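Local coordinates for protein polyhedrin (Simulium ubiquitum cypovirus, PDB 5A9A) that forms the crystalline matrix of polyhedra, the occlusion bodies in which cypovirus particles are embedded and protected outside the insect host, at the interface of chains A and B. Coordinates in Å, arbitrary orientation; residue numbers count along the deposited sequence, not the author numbering. Chains: chain A/B, Polyhedrin.

Contact 1: the interface of chains A and B. Residues chain A 63, 65, 83, 87; chain B 204, 206.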
ATOM      1  N   ASN A  63       5.195 -10.108  -4.759  1.00 16.12           N
ATOM      2  CA  ASN A  63       6.495 -10.637  -4.365  1.00 15.60           C
ATOM      3  C   ASN A  63       6.416 -12.147  -4.492  1.00 16.21           C
ATOM      4  O   ASN A  63       5.344 -12.679  -4.779  1.00 16.16           O
ATOM      5  CB  ASN A  63       6.890 -10.200  -2.951  1.00 16.53           C
ATOM      6  CG  ASN A  63       5.955 -10.731  -1.874  1.00 18.15           C
ATOM      7  OD1 ASN A  63       5.365 -11.803  -2.009  1.00 16.38           O
ATOM      8  ND2 ASN A  63       5.828  -9.979  -0.789  1.00 16.32           N
ATOM      9  N   ARG A  65       6.314 -14.672  -2.480  1.00 17.16           N
ATOM     10  CA  ARG A  65       5.321 -15.304  -1.621  1.00 16.28           C
ATOM     11  C   ARG A  65       3.906 -15.044  -2.127  1.00 16.39           C
ATOM     12  O   ARG A  65       3.036 -15.908  -2.027  1.00 17.84           O
ATOM     13  CB  ARG A  65       5.459 -14.783  -0.190  1.00 17.65           C
ATOM     14  CG  ARG A  65       4.714 -15.603   0.851  1.00 19.33           C
ATOM     15  CD  ARG A  65       5.371 -16.961   1.064  1.00 25.93           C
ATOM     16  NE  ARG A  65       4.729 -17.703   2.147  1.00 28.55           N
ATOM     17  CZ  ARG A  65       5.342 -18.124   3.251  1.00 27.86           C
ATOM     18  NH1 ARG A  65       6.638 -17.909   3.433  1.00 24.69           N
ATOM     19  NH2 ARG A  65       4.653 -18.785   4.173  1.00 26.27           N
ATOM     20  N   GLU A  83      10.732 -20.774   0.326  1.00 16.06           N
ATOM     21  CA  GLU A  83      11.097 -19.382   0.085  1.00 17.85           C
ATOM     22  C   GLU A  83      12.551 -19.122   0.483  1.00 17.96           C
ATOM     23  O   GLU A  83      13.271 -18.403  -0.208  1.00 16.11           O
ATOM     24  CB  GLU A  83      10.169 -18.423   0.833  1.00 17.31           C
ATOM     25  CG  GLU A  83      10.440 -16.965   0.492  1.00 16.93           C
ATOM     26  CD  GLU A  83       9.451 -16.009   1.123  1.00 19.31           C
ATOM     27  OE1 GLU A  83       8.725 -16.415   2.060  1.00 17.28           O
ATOM     28  OE2 GLU A  83       9.410 -14.843   0.679  1.00 19.10           O
ATOM     29  N   ARG A  87      15.127 -17.662  -2.192  1.00 17.35           N
ATOM     30  CA  ARG A  87      15.610 -16.291  -2.025  1.00 17.60           C
ATOM     31  C   ARG A  87      16.925 -16.196  -1.256  1.00 18.93           C
ATOM     32  O   ARG A  87      17.521 -15.121  -1.167  1.00 17.26           O
ATOM     33  CB  ARG A  87      14.553 -15.435  -1.327  1.00 16.99           C
ATOM     34  CG  ARG A  87      13.299 -15.215  -2.151  1.00 17.27           C
ATOM     35  CD  ARG A  87      12.331 -14.307  -1.418  1.00 18.09           C
ATOM     36  NE  ARG A  87      12.951 -13.040  -1.040  1.00 18.22           N
ATOM     37  CZ  ARG A  87      12.574 -12.299  -0.002  1.00 18.66           C
ATOM     38  NH1 ARG A  87      11.577 -12.696   0.779  1.00 15.76           N
ATOM     39  NH2 ARG A  87      13.199 -11.159   0.259  1.00 17.43           N
TER
ATOM     40  N   ASN B 204       8.425 -10.584   1.180  1.00 14.83           N
ATOM     41  CA  ASN B 204       7.977 -11.292   2.373  1.00 15.68           C
ATOM     42  C   ASN B 204       9.108 -11.382   3.388  1.00 16.68           C
ATOM     43  O   ASN B 204      10.263 -11.592   3.012  1.00 15.07           O
ATOM     44  CB  ASN B 204       7.505 -12.700   2.012  1.00 16.73           C
ATOM     45  CG  ASN B 204       6.571 -13.283   3.048  1.00 19.42           C
ATOM     46  OD1 ASN B 204       5.633 -12.621   3.492  1.00 18.36           O
ATOM     47  ND2 ASN B 204       6.826 -14.523   3.448  1.00 20.05           N
ATOM     48  N   LEU B 206      11.919 -12.578   5.744  1.00 16.47           N
ATOM     49  CA  LEU B 206      12.739 -13.783   5.791  1.00 17.08           C
ATOM     50  C   LEU B 206      13.194 -14.050   7.214  1.00 16.42           C
ATOM     51  O   LEU B 206      13.446 -13.120   7.978  1.00 15.55           O
ATOM     52  CB  LEU B 206      13.963 -13.638   4.889  1.00 14.89           C
ATOM     53  CG  LEU B 206      13.703 -13.624   3.382  1.00 18.03           C
ATOM     54  CD1 LEU B 206      14.940 -13.144   2.640  1.00 16.15           C
ATOM     55  CD2 LEU B 206      13.281 -15.003   2.900  1.00 16.47           C
TER
HETATM   56  O   HOH W   1      12.321  -9.957   2.693  1.00 12.96           O
HETATM   57  O   HOH W   2       4.489 -10.533   2.031  1.00 13.46           O
HETATM   58  O   HOH W   3       8.386 -12.640  -1.045  1.00 16.71           O
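Helix 76-87 of chain A and the 3-10 helix 65-67 beside it meet the loop of chain B that carries B:Asn204 and leads into strand 206-208. B:Asn204 is received by A:Glu83 and two arginines. Its side-chain amide lies nearly coplanar with the carboxylate of A:Glu83, the planes 8° apart, and B:Asn204 ND2 gives a fairly straight hydrogen bond of 3.0 Å to the syn lone pair of A:Glu83 OE1. A:Glu83 OE1 also accepts from A:Arg65 NH1 at 2.9 Å, nearly along its C-O axis, so two donors grip it. With CG anti to its backbone N (chi1 -166°), A:Arg65 lays CB and CG alongside the B:Asn204 amide, and the bend at chi2 carries the guanidinium on toward A:Glu83. From the other flank, A:Arg87 NH1 reaches the main-chain O of B:Asn204 at 2.8 Å, in the carbonyl plane and on a lone pair. That NH1 of A:Arg87 also bonds A:Glu83 OE2 at 3.1 Å, from above the carboxylate plane, and the two bonds should limit rotation of the guanidinium. B:Leu206 lays CD1 over one face of this group, 3.6 Å from A:Arg87 CZ. The patch probably helps hold the chain B loop against an arginine-glutamate network within chain A and join subunits of the three-chain assembly.

Contact 2: the interface of chains A and B. Residues chain A 127-129, 134, 137-139; chain B 33, 35, 53.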
ATOM      1  N   ASP A 127      13.733 -11.791  -5.846  1.00 16.83           N
ATOM      2  CA  ASP A 127      13.802 -10.593  -5.013  1.00 17.99           C
ATOM      3  C   ASP A 127      13.011  -9.446  -5.641  1.00 18.52           C
ATOM      4  O   ASP A 127      13.111  -8.298  -5.207  1.00 16.76           O
ATOM      5  CB  ASP A 127      15.257 -10.168  -4.802  1.00 19.93           C
ATOM      6  CG  ASP A 127      16.025 -11.129  -3.914  1.00 22.20           C
ATOM      7  OD1 ASP A 127      15.392 -11.813  -3.080  1.00 25.13           O
ATOM      8  OD2 ASP A 127      17.263 -11.195  -4.045  1.00 26.70           O
ATOM      9  N   CYS A 128      12.229  -9.773  -6.665  1.00 16.22           N
ATOM     10  CA  CYS A 128      11.447  -8.786  -7.404  1.00 16.67           C
ATOM     11  C   CYS A 128      12.330  -7.678  -7.976  1.00 16.54           C
ATOM     12  O   CYS A 128      12.003  -6.494  -7.873  1.00 14.78           O
ATOM     13  CB  CYS A 128      10.348  -8.194  -6.516  1.00 17.32           C
ATOM     14  SG  CYS A 128       8.873  -7.673  -7.441  1.00 18.11           S
ATOM     15  N   LEU A 129      13.449  -8.076  -8.578  1.00 15.81           N
ATOM     16  CA  LEU A 129      14.331  -7.156  -9.287  1.00 15.64           C
ATOM     17  C   LEU A 129      14.480  -7.641 -10.729  1.00 18.58           C
ATOM     18  O   LEU A 129      14.289  -8.825 -11.006  1.00 17.03           O
ATOM     19  CB  LEU A 129      15.704  -7.099  -8.612  1.00 16.10           C
ATOM     20  CG  LEU A 129      15.756  -6.575  -7.174  1.00 16.56           C
ATOM     21  CD1 LEU A 129      17.075  -6.952  -6.514  1.00 20.80           C
ATOM     22  CD2 LEU A 129      15.547  -5.067  -7.125  1.00 16.96           C
ATOM     23  N   TRP A 134      21.264  -6.005  -7.720  1.00 18.55           N
ATOM     24  CA  TRP A 134      20.434  -4.809  -7.571  1.00 18.33           C
ATOM     25  C   TRP A 134      21.141  -3.556  -8.079  1.00 17.84           C
ATOM     26  O   TRP A 134      20.497  -2.580  -8.466  1.00 16.77           O
ATOM     27  CB  TRP A 134      20.015  -4.609  -6.110  1.00 19.32           C
ATOM     28  CG  TRP A 134      21.122  -4.168  -5.200  1.00 19.41           C
ATOM     29  CD1 TRP A 134      21.961  -4.969  -4.478  1.00 19.16           C
ATOM     30  CD2 TRP A 134      21.505  -2.818  -4.905  1.00 18.20           C
ATOM     31  NE1 TRP A 134      22.842  -4.201  -3.753  1.00 19.86           N
ATOM     32  CE2 TRP A 134      22.589  -2.877  -4.004  1.00 17.35           C
ATOM     33  CE3 TRP A 134      21.044  -1.564  -5.323  1.00 18.97           C
ATOM     34  CZ2 TRP A 134      23.215  -1.733  -3.510  1.00 16.45           C
ATOM     35  CZ3 TRP A 134      21.668  -0.428  -4.833  1.00 17.52           C
ATOM     36  CH2 TRP A 134      22.741  -0.521  -3.934  1.00 17.58           C
ATOM     37  N   ALA A 137      20.055  -3.052 -11.434  1.00 16.68           N
ATOM     38  CA  ALA A 137      18.610  -3.101 -11.618  1.00 16.38           C
ATOM     39  C   ALA A 137      18.049  -1.693 -11.789  1.00 15.18           C
ATOM     40  O   ALA A 137      18.625  -0.719 -11.307  1.00 14.92           O
ATOM     41  CB  ALA A 137      17.951  -3.797 -10.444  1.00 15.20           C
ATOM     42  N   ARG A 138      16.926  -1.596 -12.492  1.00 14.80           N
ATOM     43  CA  ARG A 138      16.260  -0.318 -12.709  1.00 15.54           C
ATOM     44  C   ARG A 138      14.759  -0.473 -12.484  1.00 15.00           C
ATOM     45  O   ARG A 138      14.274  -1.569 -12.188  1.00 13.16           O
ATOM     46  CB  ARG A 138      16.519   0.198 -14.131  1.00 16.78           C
ATOM     47  CG  ARG A 138      17.882   0.855 -14.336  1.00 17.81           C
ATOM     48  CD  ARG A 138      18.984  -0.159 -14.611  1.00 18.00           C
ATOM     49  NE  ARG A 138      20.264   0.494 -14.877  1.00 17.59           N
ATOM     50  CZ  ARG A 138      21.133   0.860 -13.940  1.00 19.03           C
ATOM     51  NH1 ARG A 138      20.872   0.634 -12.655  1.00 16.63           N
ATOM     52  NH2 ARG A 138      22.273   1.446 -14.285  1.00 17.82           N
ATOM     53  N   ALA A 139      14.023   0.625 -12.617  1.00 13.78           N
ATOM     54  CA  ALA A 139      12.570   0.575 -12.525  1.00 15.16           C
ATOM     55  C   ALA A 139      12.046  -0.518 -13.445  1.00 15.08           C
ATOM     56  O   ALA A 139      11.251  -1.367 -13.034  1.00 15.12           O
ATOM     57  CB  ALA A 139      11.967   1.919 -12.904  1.00 15.41           C
TER
ATOM     58  N   ILE B  33      17.622   1.192  -9.160  1.00 16.83           N
ATOM     59  CA  ILE B  33      16.963   0.692  -7.962  1.00 16.82           C
ATOM     60  C   ILE B  33      17.723   1.063  -6.692  1.00 16.05           C
ATOM     61  O   ILE B  33      18.952   1.065  -6.666  1.00 15.44           O
ATOM     62  CB  ILE B  33      16.801  -0.843  -8.018  1.00 16.13           C
ATOM     63  CG1 ILE B  33      15.683  -1.226  -8.993  1.00 17.24           C
ATOM     64  CG2 ILE B  33      16.510  -1.407  -6.634  1.00 16.45           C
ATOM     65  CD1 ILE B  33      14.306  -0.756  -8.564  1.00 16.66           C
ATOM     66  N   ARG B  35      17.847  -0.104  -2.530  1.00 14.40           N
ATOM     67  CA  ARG B  35      17.512  -1.306  -1.773  1.00 16.23           C
ATOM     68  C   ARG B  35      17.762  -1.139  -0.274  1.00 16.61           C
ATOM     69  O   ARG B  35      18.851  -0.754   0.155  1.00 14.91           O
ATOM     70  CB  ARG B  35      18.289  -2.508  -2.321  1.00 17.87           C
ATOM     71  CG  ARG B  35      17.770  -3.856  -1.835  1.00 18.21           C
ATOM     72  CD  ARG B  35      18.236  -4.994  -2.734  1.00 20.32           C
ATOM     73  NE  ARG B  35      17.637  -6.271  -2.352  1.00 21.90           N
ATOM     74  CZ  ARG B  35      18.010  -7.453  -2.836  1.00 22.84           C
ATOM     75  NH1 ARG B  35      18.996  -7.535  -3.722  1.00 20.89           N
ATOM     76  NH2 ARG B  35      17.403  -8.559  -2.428  1.00 25.09           N
ATOM     77  N   ASN B  53      12.712  -2.627  -2.265  1.00 15.17           N
ATOM     78  CA  ASN B  53      13.361  -1.957  -3.387  1.00 14.42           C
ATOM     79  C   ASN B  53      12.407  -1.008  -4.110  1.00 14.84           C
ATOM     80  O   ASN B  53      11.198  -1.244  -4.166  1.00 13.80           O
ATOM     81  CB  ASN B  53      13.984  -2.968  -4.364  1.00 14.29           C
ATOM     82  CG  ASN B  53      12.980  -3.526  -5.365  1.00 15.87           C
ATOM     83  OD1 ASN B  53      12.466  -2.803  -6.218  1.00 15.42           O
ATOM     84  ND2 ASN B  53      12.722  -4.822  -5.280  1.00 14.60           N
TER
HETATM   85  O   HOH W   4      12.140  -3.961  -8.869  1.00 12.20           O
HETATM   86  O   HOH W   5      20.667   0.218  -8.746  1.00 12.89           O
HETATM   87  O   HOH W   6      14.782  -6.414  -3.449  1.00 18.93           O
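With CG anti to the backbone N (chi1 -166°) and the chain extended to NE, B:Arg35 stretches past A:Trp134 and A:Leu129 to A:Asp127, while B:Asn53, its CG lodged between its own N and C (chi1 83°), turns its amide toward A:Cys128. In this cypovirus polyhedrin the two residues come from strands 34-41 and 47-54 of chain B, and they face a chain A loop and the 3-10 helix 134-136. The guanidinium meets the A:Asp127 carboxylate with the planes well apart, and the salt bridge from B:Arg35 NH2 to A:Asp127 OD2, at 3.1 Å, is weak as a hydrogen bond. A:Leu129 sets CD1 over one face of the guanidinium, near its rim, 3.8 Å from B:Arg35 CZ. The other branch of A:Leu129, CD2, packs 3.5 Å from CG of B:Asn53. The B:Asn53 ND2 bond to A:Cys128 O is 3.2 Å long and comes from above the carbonyl plane; water 4 joins that oxygen to B:Asn53 OD1. Over the A:Trp134 ring, B:Arg35 CB lies toward the rim, whereas B:Ile33 O comes to the ring edge, 3.6 Å from A:Trp134 CZ3. B:Ile33 N bonds A:Ala137 O at 3.0 Å. A:Arg138 NH1 reaches A:Ala137 O from the opposite face, at 2.9 Å.

Contact 3: the interface of chains A and B. Residues chain A 87-88, 127; chain B 35, 206, 217, 221.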
ATOM      1  N   ARG A  87      15.127 -17.662  -2.192  1.00 17.35           N
ATOM      2  CA  ARG A  87      15.610 -16.291  -2.025  1.00 17.60           C
ATOM      3  C   ARG A  87      16.925 -16.196  -1.256  1.00 18.93           C
ATOM      4  O   ARG A  87      17.521 -15.121  -1.167  1.00 17.26           O
ATOM      5  CB  ARG A  87      14.553 -15.435  -1.327  1.00 16.99           C
ATOM      6  CG  ARG A  87      13.299 -15.215  -2.151  1.00 17.27           C
ATOM      7  CD  ARG A  87      12.331 -14.307  -1.418  1.00 18.09           C
ATOM      8  NE  ARG A  87      12.951 -13.040  -1.040  1.00 18.22           N
ATOM      9  CZ  ARG A  87      12.574 -12.299  -0.002  1.00 18.66           C
ATOM     10  NH1 ARG A  87      11.577 -12.696   0.779  1.00 15.76           N
ATOM     11  NH2 ARG A  87      13.199 -11.159   0.259  1.00 17.43           N
ATOM     12  N   ARG A  88      17.368 -17.309  -0.684  1.00 17.65           N
ATOM     13  CA  ARG A  88      18.653 -17.339   0.003  1.00 17.38           C
ATOM     14  C   ARG A  88      19.195 -18.763   0.092  1.00 17.59           C
ATOM     15  O   ARG A  88      19.252 -19.355   1.172  1.00 16.54           O
ATOM     16  CB  ARG A  88      18.552 -16.697   1.395  1.00 17.88           C
ATOM     17  CG  ARG A  88      17.271 -16.991   2.157  1.00 19.27           C
ATOM     18  CD  ARG A  88      17.245 -16.235   3.485  1.00 17.22           C
ATOM     19  NE  ARG A  88      18.342 -16.632   4.369  1.00 16.47           N
ATOM     20  CZ  ARG A  88      18.227 -17.495   5.375  1.00 18.78           C
ATOM     21  NH1 ARG A  88      17.059 -18.057   5.652  1.00 17.45           N
ATOM     22  NH2 ARG A  88      19.287 -17.789   6.115  1.00 18.27           N
ATOM     23  N   ASP A 127      13.733 -11.791  -5.846  1.00 16.83           N
ATOM     24  CA  ASP A 127      13.802 -10.593  -5.013  1.00 17.99           C
ATOM     25  C   ASP A 127      13.011  -9.446  -5.641  1.00 18.52           C
ATOM     26  O   ASP A 127      13.111  -8.298  -5.207  1.00 16.76           O
ATOM     27  CB  ASP A 127      15.257 -10.168  -4.802  1.00 19.93           C
ATOM     28  CG  ASP A 127      16.025 -11.129  -3.914  1.00 22.20           C
ATOM     29  OD1 ASP A 127      15.392 -11.813  -3.080  1.00 25.13           O
ATOM     30  OD2 ASP A 127      17.263 -11.195  -4.045  1.00 26.70           O
TER
ATOM     31  N   ARG B  35      17.847  -0.104  -2.530  1.00 14.40           N
ATOM     32  CA  ARG B  35      17.512  -1.306  -1.773  1.00 16.23           C
ATOM     33  C   ARG B  35      17.762  -1.139  -0.274  1.00 16.61           C
ATOM     34  O   ARG B  35      18.851  -0.754   0.155  1.00 14.91           O
ATOM     35  CB  ARG B  35      18.289  -2.508  -2.321  1.00 17.87           C
ATOM     36  CG  ARG B  35      17.770  -3.856  -1.835  1.00 18.21           C
ATOM     37  CD  ARG B  35      18.236  -4.994  -2.734  1.00 20.32           C
ATOM     38  NE  ARG B  35      17.637  -6.271  -2.352  1.00 21.90           N
ATOM     39  CZ  ARG B  35      18.010  -7.453  -2.836  1.00 22.84           C
ATOM     40  NH1 ARG B  35      18.996  -7.535  -3.722  1.00 20.89           N
ATOM     41  NH2 ARG B  35      17.403  -8.559  -2.428  1.00 25.09           N
ATOM     42  N   LEU B 206      11.919 -12.578   5.744  1.00 16.47           N
ATOM     43  CA  LEU B 206      12.739 -13.783   5.791  1.00 17.08           C
ATOM     44  C   LEU B 206      13.194 -14.050   7.214  1.00 16.42           C
ATOM     45  O   LEU B 206      13.446 -13.120   7.978  1.00 15.55           O
ATOM     46  CB  LEU B 206      13.963 -13.638   4.889  1.00 14.89           C
ATOM     47  CG  LEU B 206      13.703 -13.624   3.382  1.00 18.03           C
ATOM     48  CD1 LEU B 206      14.940 -13.144   2.640  1.00 16.15           C
ATOM     49  CD2 LEU B 206      13.281 -15.003   2.900  1.00 16.47           C
ATOM     50  N   TYR B 217      23.851 -13.595   3.804  1.00 14.50           N
ATOM     51  CA  TYR B 217      22.783 -12.986   3.009  1.00 16.14           C
ATOM     52  C   TYR B 217      23.171 -11.587   2.536  1.00 15.42           C
ATOM     53  O   TYR B 217      23.028 -11.252   1.361  1.00 15.11           O
ATOM     54  CB  TYR B 217      21.493 -12.909   3.829  1.00 15.29           C
ATOM     55  CG  TYR B 217      20.315 -12.291   3.096  1.00 15.69           C
ATOM     56  CD1 TYR B 217      19.459 -13.075   2.332  1.00 16.59           C
ATOM     57  CD2 TYR B 217      20.050 -10.929   3.187  1.00 16.15           C
ATOM     58  CE1 TYR B 217      18.378 -12.519   1.669  1.00 18.13           C
ATOM     59  CE2 TYR B 217      18.974 -10.364   2.525  1.00 16.92           C
ATOM     60  CZ  TYR B 217      18.141 -11.163   1.770  1.00 19.18           C
ATOM     61  OH  TYR B 217      17.067 -10.609   1.111  1.00 19.63           O
ATOM     62  N   LYS B 221      23.620 -10.473  -1.332  1.00 16.43           N
ATOM     63  CA  LYS B 221      22.783  -9.449  -1.950  1.00 17.61           C
ATOM     64  C   LYS B 221      23.530  -8.122  -2.073  1.00 18.76           C
ATOM     65  O   LYS B 221      23.003  -7.153  -2.619  1.00 18.15           O
ATOM     66  CB  LYS B 221      21.509  -9.237  -1.132  1.00 18.28           C
ATOM     67  CG  LYS B 221      20.727 -10.511  -0.834  1.00 19.65           C
ATOM     68  CD  LYS B 221      20.258 -11.217  -2.099  1.00 18.38           C
ATOM     69  CE  LYS B 221      19.525 -12.507  -1.750  1.00 17.67           C
ATOM     70  NZ  LYS B 221      19.026 -13.240  -2.943  1.00 18.09           N
TER
HETATM   71  O   HOH W   7      19.055  -9.894  -5.351  1.00 22.54           O
HETATM   72  O   HOH W   8      16.168 -12.192  -0.713  1.00 29.81           O
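The C-terminal end of helix 76-87 in chain A, with the A:Arg88 that follows it, packs against helix 211-221 of chain B, and A:Asp127 from a chain A loop joins the same junction. B:Lys221, the last residue of its helix, carries a polar link across the junction. Its chain bends at chi2 (-61°) and then runs straight, bringing the ammonium group tip to tip with A:Asp127. B:Lys221 NZ bonds A:Asp127 OD2 on its syn lone pair at 2.9 Å and also donates to the backbone O of A:Arg87 at 3.0 Å, approaching that carbonyl from above its plane. The lysine therefore ties the helix end and the loop of chain A together. OD2 also meets B:Arg35, and the two cationic groups would probably favour a charged carboxylate. Water 7 adds a further bridge, lying 2.6 Å from A:Asp127 OD2 and 2.9 Å from B:Arg35 NH1. On the apolar flank, B:Tyr217 meets A:Arg88 at about a right angle: the arginine CB comes in plane to the ring edge, 3.8 Å from B:Tyr217 CD1. A:Arg88 slides past B:Leu206 in the opposite direction, its CD 3.9 Å from CD1 of the leucine. Within chain B, CG of B:Lys221 lies over one face of the tyrosine ring, toward its rim, where it may help steady the ring. The phenol OH of B:Tyr217 holds water 8 at 2.6 Å, and that water also bonds the other carboxylate oxygen of A:Asp127, OD1.

Contact 1 and contact 3 have C-alpha centres about 8 Å apart and share A:Arg87 and B:Leu206; the arginine's guanidinium binds in contact 1, while contact 3 adds its backbone carbonyl. Contact 3 lies about 11 Å from contact 2, centre to centre, with A:Asp127 and B:Arg35 common to both, while contacts 1 and 2 are about 15 Å apart. Contact 3 thus bridges the other two, joining helix 76-87 of chain A to its 127-129 loop against neighbouring elements of chain B. The interface is not an exact two-fold: different surfaces of identical chains meet, an arrangement compatible with closing the deposited three-chain assembly.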